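Local coordinates for CytC3 (Streptomyces, PDB 3GJA), which is a nonheme iron halogenase of the phytanoyl-CoA dioxygenase family that probably chlorinates an unactivated carbon of its substrate, at residues W150-Q164 / S242-F256. Residues are numbered along the deposited sequence; the frame is centred on the assembly and turned at random.
Sequences WTAFTHSTEQNGCLQ and SLPHTGSKTDYRMGF. With ACT (acetate ion), chain E.
Trp150 and Arg253 meet at the tight end of this contact. CZ2 of the indole comes under one face of the guanidinium, 3.5 Å from NH1, with the two planes 86° apart, so the ring is presented edge-on. Leu163 CD1 sits over one face of the indole and Gly255 CA over the other, 3.8 Å from the centroid of the six-membered ring; a side chain on that glycine would run into CZ2. Indole NE1 donates to an acetate, probably from the crystallisation liquor. Arg253 NH2 reaches Gly161 O at 3.0 Å from above the carbonyl plane, NH1 bonds to Phe106 O, and buried NE has no partner. On the other side of the sheet, Phe256 CB rests over the Phe153 ring. Thr151 and Phe256 form an antiparallel hydrogen-bonded pair.

Farther out, His155 NE2 donates to Asp251 OD1 (2.8 Å) on its syn side, tilted from the carboxylate plane. With CG anti to its backbone N (chi1 -176°), the His245 ring is carried beneath Asn160 CA; NE2 donates to Asp251 O, ND1 accepts from Gly247 N. With alanine in its place, Asp251 O and Gly247 N would probably lose their imidazole partner, Asn160 CA the ring beneath it, and the 248-251 turn would be freer to shift. The solvent side, around Glu158, Gln159 and Thr246, is looser: Thr246 N donates to Gln159 O, and waters bridge Glu158 O to Pro244 O and Gln159 OE1 to Asp251 OD2.

Strands 147-152 and 253-262 are neighbours in the main antiparallel sheet of this cupin-clan fold, flanked by strands 230-235 and 98-108; 163-165 and 240-242 form a separate two-stranded sheet, and helix 34-49 packs on Phe153 and Met254.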
loop_
_atom_site.group_PDB
_atom_site.type_symbol
_atom_site.label_atom_id
_atom_site.label_comp_id
_atom_site.label_asym_id
_atom_site.label_seq_id
_atom_site.Cartn_x
_atom_site.Cartn_y
_atom_site.Cartn_z
ATOM N N TRP A 150 -5.241 0.317 -1.634
ATOM C CA TRP A 150 -5.651 -1.089 -1.519
ATOM C C TRP A 150 -6.472 -1.512 -2.744
ATOM O O TRP A 150 -7.652 -1.170 -2.851
ATOM C CB TRP A 150 -6.507 -1.237 -0.260
ATOM C CG TRP A 150 -6.560 -2.591 0.378
ATOM C CD1 TRP A 150 -5.844 -3.005 1.466
ATOM C CD2 TRP A 150 -7.479 -3.650 0.078
ATOM N NE1 TRP A 150 -6.270 -4.248 1.875
ATOM C CE2 TRP A 150 -7.272 -4.670 1.042
ATOM C CE3 TRP A 150 -8.462 -3.838 -0.905
ATOM C CZ2 TRP A 150 -8.012 -5.857 1.053
ATOM C CZ3 TRP A 150 -9.204 -5.026 -0.894
ATOM C CH2 TRP A 150 -8.974 -6.017 0.080
ATOM N N THR A 151 -5.849 -2.245 -3.660
ATOM C CA THR A 151 -6.534 -2.708 -4.863
ATOM C C THR A 151 -7.094 -4.111 -4.659
ATOM O O THR A 151 -6.401 -5.002 -4.166
ATOM C CB THR A 151 -5.582 -2.748 -6.090
ATOM O OG1 THR A 151 -5.039 -1.442 -6.326
ATOM C CG2 THR A 151 -6.336 -3.195 -7.343
ATOM N N ALA A 152 -8.349 -4.307 -5.041
ATOM C CA ALA A 152 -8.978 -5.614 -4.917
ATOM C C ALA A 152 -8.610 -6.436 -6.150
ATOM O O ALA A 152 -8.969 -6.074 -7.267
ATOM C CB ALA A 152 -10.489 -5.455 -4.820
ATOM N N PHE A 153 -7.877 -7.527 -5.952
ATOM C CA PHE A 153 -7.468 -8.385 -7.066
ATOM C C PHE A 153 -8.564 -9.414 -7.292
ATOM O O PHE A 153 -8.721 -9.972 -8.376
ATOM C CB PHE A 153 -6.144 -9.091 -6.739
ATOM C CG PHE A 153 -4.911 -8.271 -7.061
ATOM C CD1 PHE A 153 -5.016 -6.929 -7.422
ATOM C CD2 PHE A 153 -3.648 -8.846 -6.996
ATOM C CE1 PHE A 153 -3.886 -6.173 -7.716
ATOM C CE2 PHE A 153 -2.501 -8.093 -7.287
ATOM C CZ PHE A 153 -2.622 -6.761 -7.647
ATOM N N THR A 154 -9.310 -9.645 -6.225
ATOM C CA THR A 154 -10.428 -10.570 -6.188
ATOM C C THR A 154 -11.559 -9.652 -5.721
ATOM O O THR A 154 -11.290 -8.526 -5.312
ATOM C CB THR A 154 -10.123 -11.662 -5.140
ATOM O OG1 THR A 154 -9.920 -12.917 -5.796
ATOM C CG2 THR A 154 -11.209 -11.760 -4.124
ATOM N N HIS A 155 -12.812 -10.076 -5.787
ATOM C CA HIS A 155 -13.850 -9.173 -5.307
ATOM C C HIS A 155 -13.753 -9.109 -3.779
ATOM O O HIS A 155 -13.392 -10.088 -3.130
ATOM C CB HIS A 155 -15.255 -9.647 -5.730
ATOM C CG HIS A 155 -15.670 -10.955 -5.124
ATOM N ND1 HIS A 155 -16.993 -11.304 -4.946
ATOM C CD2 HIS A 155 -14.943 -12.011 -4.685
ATOM C CE1 HIS A 155 -17.063 -12.517 -4.427
ATOM N NE2 HIS A 155 -15.833 -12.968 -4.260
ATOM N N SER A 156 -14.039 -7.948 -3.212
ATOM C CA SER A 156 -14.012 -7.799 -1.764
ATOM C C SER A 156 -15.443 -7.475 -1.376
ATOM O O SER A 156 -15.944 -6.382 -1.650
ATOM C CB SER A 156 -13.085 -6.661 -1.337
ATOM O OG SER A 156 -13.049 -6.565 0.075
ATOM N N THR A 157 -16.099 -8.445 -0.753
ATOM C CA THR A 157 -17.491 -8.310 -0.353
ATOM C C THR A 157 -17.663 -8.400 1.151
ATOM O O THR A 157 -16.703 -8.644 1.892
ATOM C CB THR A 157 -18.329 -9.431 -0.960
ATOM O OG1 THR A 157 -17.889 -10.685 -0.414
ATOM C CG2 THR A 157 -18.169 -9.460 -2.482
ATOM N N GLU A 158 -18.901 -8.210 1.599
ATOM C CA GLU A 158 -19.192 -8.310 3.017
ATOM C C GLU A 158 -19.047 -9.767 3.415
ATOM O O GLU A 158 -18.521 -10.078 4.482
ATOM C CB GLU A 158 -20.605 -7.820 3.320
ATOM C CG GLU A 158 -20.755 -6.318 3.198
ATOM C CD GLU A 158 -22.099 -5.834 3.693
ATOM O OE1 GLU A 158 -22.380 -6.003 4.901
ATOM O OE2 GLU A 158 -22.874 -5.289 2.876
ATOM N N GLN A 159 -19.497 -10.661 2.543
ATOM C CA GLN A 159 -19.401 -12.090 2.816
ATOM C C GLN A 159 -17.940 -12.529 2.890
ATOM O O GLN A 159 -17.607 -13.440 3.640
ATOM C CB GLN A 159 -20.131 -12.892 1.735
ATOM C CG GLN A 159 -20.153 -14.381 2.026
ATOM C CD GLN A 159 -21.139 -15.143 1.160
ATOM O OE1 GLN A 159 -20.899 -15.378 -0.026
ATOM N NE2 GLN A 159 -22.265 -15.527 1.752
ATOM N N ASN A 160 -17.096 -11.859 2.103
ATOM C CA ASN A 160 -15.639 -12.095 2.009
ATOM C C ASN A 160 -14.806 -11.525 3.149
ATOM O O ASN A 160 -13.608 -11.798 3.232
ATOM C CB ASN A 160 -15.076 -11.458 0.723
ATOM C CG ASN A 160 -14.744 -12.473 -0.303
ATOM O OD1 ASN A 160 -14.732 -13.668 -0.005
ATOM N ND2 ASN A 160 -14.465 -12.030 -1.517
ATOM N N GLY A 161 -15.421 -10.686 3.973
ATOM C CA GLY A 161 -14.704 -10.057 5.066
ATOM C C GLY A 161 -14.065 -8.741 4.640
ATOM O O GLY A 161 -12.920 -8.449 5.011
ATOM N N CYS A 162 -14.802 -7.940 3.872
ATOM C CA CYS A 162 -14.300 -6.653 3.388
ATOM C C CYS A 162 -13.988 -5.663 4.501
ATOM O O CYS A 162 -14.480 -5.781 5.624
ATOM C CB CYS A 162 -15.305 -6.002 2.438
ATOM S SG CYS A 162 -16.823 -5.432 3.263
ATOM N N LEU A 163 -13.176 -4.668 4.166
ATOM C CA LEU A 163 -12.783 -3.636 5.107
ATOM C C LEU A 163 -13.986 -2.771 5.476
ATOM O O LEU A 163 -14.995 -2.739 4.765
ATOM C CB LEU A 163 -11.687 -2.755 4.491
ATOM C CG LEU A 163 -10.426 -3.468 3.972
ATOM C CD1 LEU A 163 -9.581 -2.503 3.147
ATOM C CD2 LEU A 163 -9.627 -4.027 5.145
ATOM N N GLN A 164 -13.865 -2.069 6.598
ATOM C CA GLN A 164 -14.911 -1.177 7.083
ATOM C C GLN A 164 -14.271 0.152 7.474
ATOM O O GLN A 164 -13.278 0.181 8.204
ATOM C CB GLN A 164 -15.596 -1.787 8.297
ATOM C CG GLN A 164 -16.375 -3.042 8.005
ATOM C CD GLN A 164 -16.790 -3.753 9.271
ATOM O OE1 GLN A 164 -15.989 -4.448 9.893
ATOM N NE2 GLN A 164 -18.043 -3.568 9.672
ATOM N N SER A 242 -12.892 -4.607 10.035
ATOM C CA SER A 242 -13.084 -5.553 8.946
ATOM C C SER A 242 -14.053 -6.636 9.394
ATOM O O SER A 242 -14.082 -7.018 10.561
ATOM C CB SER A 242 -11.750 -6.182 8.526
ATOM O OG SER A 242 -11.185 -6.943 9.582
ATOM N N LEU A 243 -14.853 -7.118 8.455
ATOM C CA LEU A 243 -15.843 -8.145 8.733
ATOM C C LEU A 243 -15.209 -9.529 8.698
ATOM O O LEU A 243 -14.130 -9.714 8.134
ATOM C CB LEU A 243 -16.957 -8.080 7.682
ATOM C CG LEU A 243 -17.941 -6.904 7.721
ATOM C CD1 LEU A 243 -18.750 -6.890 6.437
ATOM C CD2 LEU A 243 -18.881 -7.028 8.929
ATOM N N PRO A 244 -15.860 -10.517 9.332
ATOM C CA PRO A 244 -15.316 -11.876 9.319
ATOM C C PRO A 244 -15.644 -12.450 7.948
ATOM O O PRO A 244 -16.490 -11.909 7.239
ATOM C CB PRO A 244 -16.095 -12.570 10.428
ATOM C CG PRO A 244 -17.431 -11.898 10.358
ATOM C CD PRO A 244 -17.038 -10.435 10.214
ATOM N N HIS A 245 -14.975 -13.528 7.568
ATOM C CA HIS A 245 -15.234 -14.146 6.279
ATOM C C HIS A 245 -16.234 -15.268 6.507
ATOM O O HIS A 245 -15.891 -16.303 7.071
ATOM C CB HIS A 245 -13.940 -14.711 5.695
ATOM C CG HIS A 245 -14.097 -15.293 4.324
ATOM N ND1 HIS A 245 -15.145 -16.123 3.983
ATOM C CD2 HIS A 245 -13.311 -15.208 3.225
ATOM C CE1 HIS A 245 -14.996 -16.524 2.732
ATOM N NE2 HIS A 245 -13.891 -15.984 2.251
ATOM N N THR A 246 -17.465 -15.056 6.055
ATOM C CA THR A 246 -18.530 -16.040 6.232
ATOM C C THR A 246 -19.016 -16.658 4.926
ATOM O O THR A 246 -20.159 -17.113 4.853
ATOM C CB THR A 246 -19.751 -15.394 6.928
ATOM O OG1 THR A 246 -20.216 -14.297 6.136
ATOM C CG2 THR A 246 -19.371 -14.864 8.310
ATOM N N GLY A 247 -18.158 -16.677 3.904
ATOM C CA GLY A 247 -18.534 -17.234 2.610
ATOM C C GLY A 247 -18.068 -18.658 2.379
ATOM O O GLY A 247 -17.843 -19.399 3.326
ATOM N N SER A 248 -17.923 -19.058 1.122
ATOM C CA SER A 248 -17.478 -20.419 0.836
ATOM C C SER A 248 -15.960 -20.522 0.942
ATOM O O SER A 248 -15.257 -19.514 0.851
ATOM C CB SER A 248 -17.926 -20.853 -0.561
ATOM O OG SER A 248 -17.196 -20.160 -1.552
ATOM N N LYS A 249 -15.464 -21.741 1.133
ATOM C CA LYS A 249 -14.032 -21.972 1.260
ATOM C C LYS A 249 -13.243 -21.706 -0.023
ATOM O O LYS A 249 -12.031 -21.500 0.028
ATOM C CB LYS A 249 -13.771 -23.403 1.740
ATOM C CG LYS A 249 -14.254 -23.661 3.155
ATOM C CD LYS A 249 -14.091 -25.120 3.539
ATOM C CE LYS A 249 -14.623 -25.386 4.941
ATOM N NZ LYS A 249 -13.784 -24.712 5.966
ATOM N N THR A 250 -13.917 -21.715 -1.169
ATOM C CA THR A 250 -13.234 -21.455 -2.431
ATOM C C THR A 250 -13.275 -19.969 -2.766
ATOM O O THR A 250 -12.641 -19.520 -3.721
ATOM C CB THR A 250 -13.884 -22.221 -3.586
ATOM O OG1 THR A 250 -15.274 -21.886 -3.647
ATOM C CG2 THR A 250 -13.727 -23.730 -3.387
ATOM N N ASP A 251 -14.022 -19.206 -1.977
ATOM C CA ASP A 251 -14.147 -17.774 -2.220
ATOM C C ASP A 251 -13.151 -16.975 -1.390
ATOM O O ASP A 251 -13.486 -16.449 -0.339
ATOM C CB ASP A 251 -15.587 -17.321 -1.920
ATOM C CG ASP A 251 -15.758 -15.805 -1.981
ATOM O OD1 ASP A 251 -15.000 -15.146 -2.722
ATOM O OD2 ASP A 251 -16.666 -15.276 -1.298
ATOM N N TYR A 252 -11.916 -16.890 -1.859
ATOM C CA TYR A 252 -10.911 -16.137 -1.125
ATOM C C TYR A 252 -10.876 -14.706 -1.624
ATOM O O TYR A 252 -11.158 -14.430 -2.789
ATOM C CB TYR A 252 -9.524 -16.750 -1.301
ATOM C CG TYR A 252 -8.944 -16.534 -2.676
ATOM C CD1 TYR A 252 -9.237 -17.405 -3.722
ATOM C CD2 TYR A 252 -8.124 -15.435 -2.939
ATOM C CE1 TYR A 252 -8.728 -17.192 -5.003
ATOM C CE2 TYR A 252 -7.610 -15.208 -4.216
ATOM C CZ TYR A 252 -7.914 -16.090 -5.242
ATOM O OH TYR A 252 -7.409 -15.871 -6.498
ATOM N N ARG A 253 -10.542 -13.791 -0.730
ATOM C CA ARG A 253 -10.452 -12.397 -1.093
ATOM C C ARG A 253 -8.977 -12.024 -1.104
ATOM O O ARG A 253 -8.238 -12.354 -0.172
ATOM C CB ARG A 253 -11.219 -11.542 -0.091
ATOM C CG ARG A 253 -10.964 -10.066 -0.240
ATOM C CD ARG A 253 -9.831 -9.635 0.670
ATOM N NE ARG A 253 -10.329 -9.052 1.911
ATOM C CZ ARG A 253 -9.552 -8.685 2.926
ATOM N NH1 ARG A 253 -8.235 -8.851 2.859
ATOM N NH2 ARG A 253 -10.089 -8.115 3.996
ATOM N N MET A 254 -8.540 -11.356 -2.165
ATOM C CA MET A 254 -7.148 -10.952 -2.261
ATOM C C MET A 254 -7.010 -9.465 -2.526
ATOM O O MET A 254 -7.495 -8.949 -3.533
ATOM C CB MET A 254 -6.430 -11.727 -3.367
ATOM C CG MET A 254 -4.923 -11.466 -3.423
ATOM S SD MET A 254 -4.075 -11.925 -1.882
ATOM C CE MET A 254 -4.137 -13.705 -2.005
ATOM N N GLY A 255 -6.350 -8.781 -1.603
ATOM C CA GLY A 255 -6.125 -7.360 -1.762
ATOM C C GLY A 255 -4.635 -7.111 -1.926
ATOM O O GLY A 255 -3.812 -7.780 -1.301
ATOM N N PHE A 256 -4.280 -6.169 -2.791
ATOM C CA PHE A 256 -2.880 -5.834 -3.005
ATOM C C PHE A 256 -2.721 -4.378 -2.597
ATOM O O PHE A 256 -3.326 -3.494 -3.195
ATOM C CB PHE A 256 -2.490 -6.013 -4.476
ATOM C CG PHE A 256 -1.087 -5.554 -4.782
ATOM C CD1 PHE A 256 0.006 -6.175 -4.181
ATOM C CD2 PHE A 256 -0.866 -4.463 -5.616
ATOM C CE1 PHE A 256 1.310 -5.711 -4.401
ATOM C CE2 PHE A 256 0.430 -3.985 -5.846
ATOM C CZ PHE A 256 1.523 -4.614 -5.233
HETATM C C ACT E . -6.326 -5.410 5.410
HETATM O O ACT E . -6.950 -6.604 5.370
HETATM O OXT ACT E . -5.957 -4.894 4.390
HETATM C CH3 ACT E . -6.085 -4.718 6.730
HETATM O O HOH W 1 -2.735 -1.343 -4.710
HETATM O O HOH W 2 -19.076 -11.751 6.549
HETATM O O HOH W 3 -18.486 -16.874 -0.583
#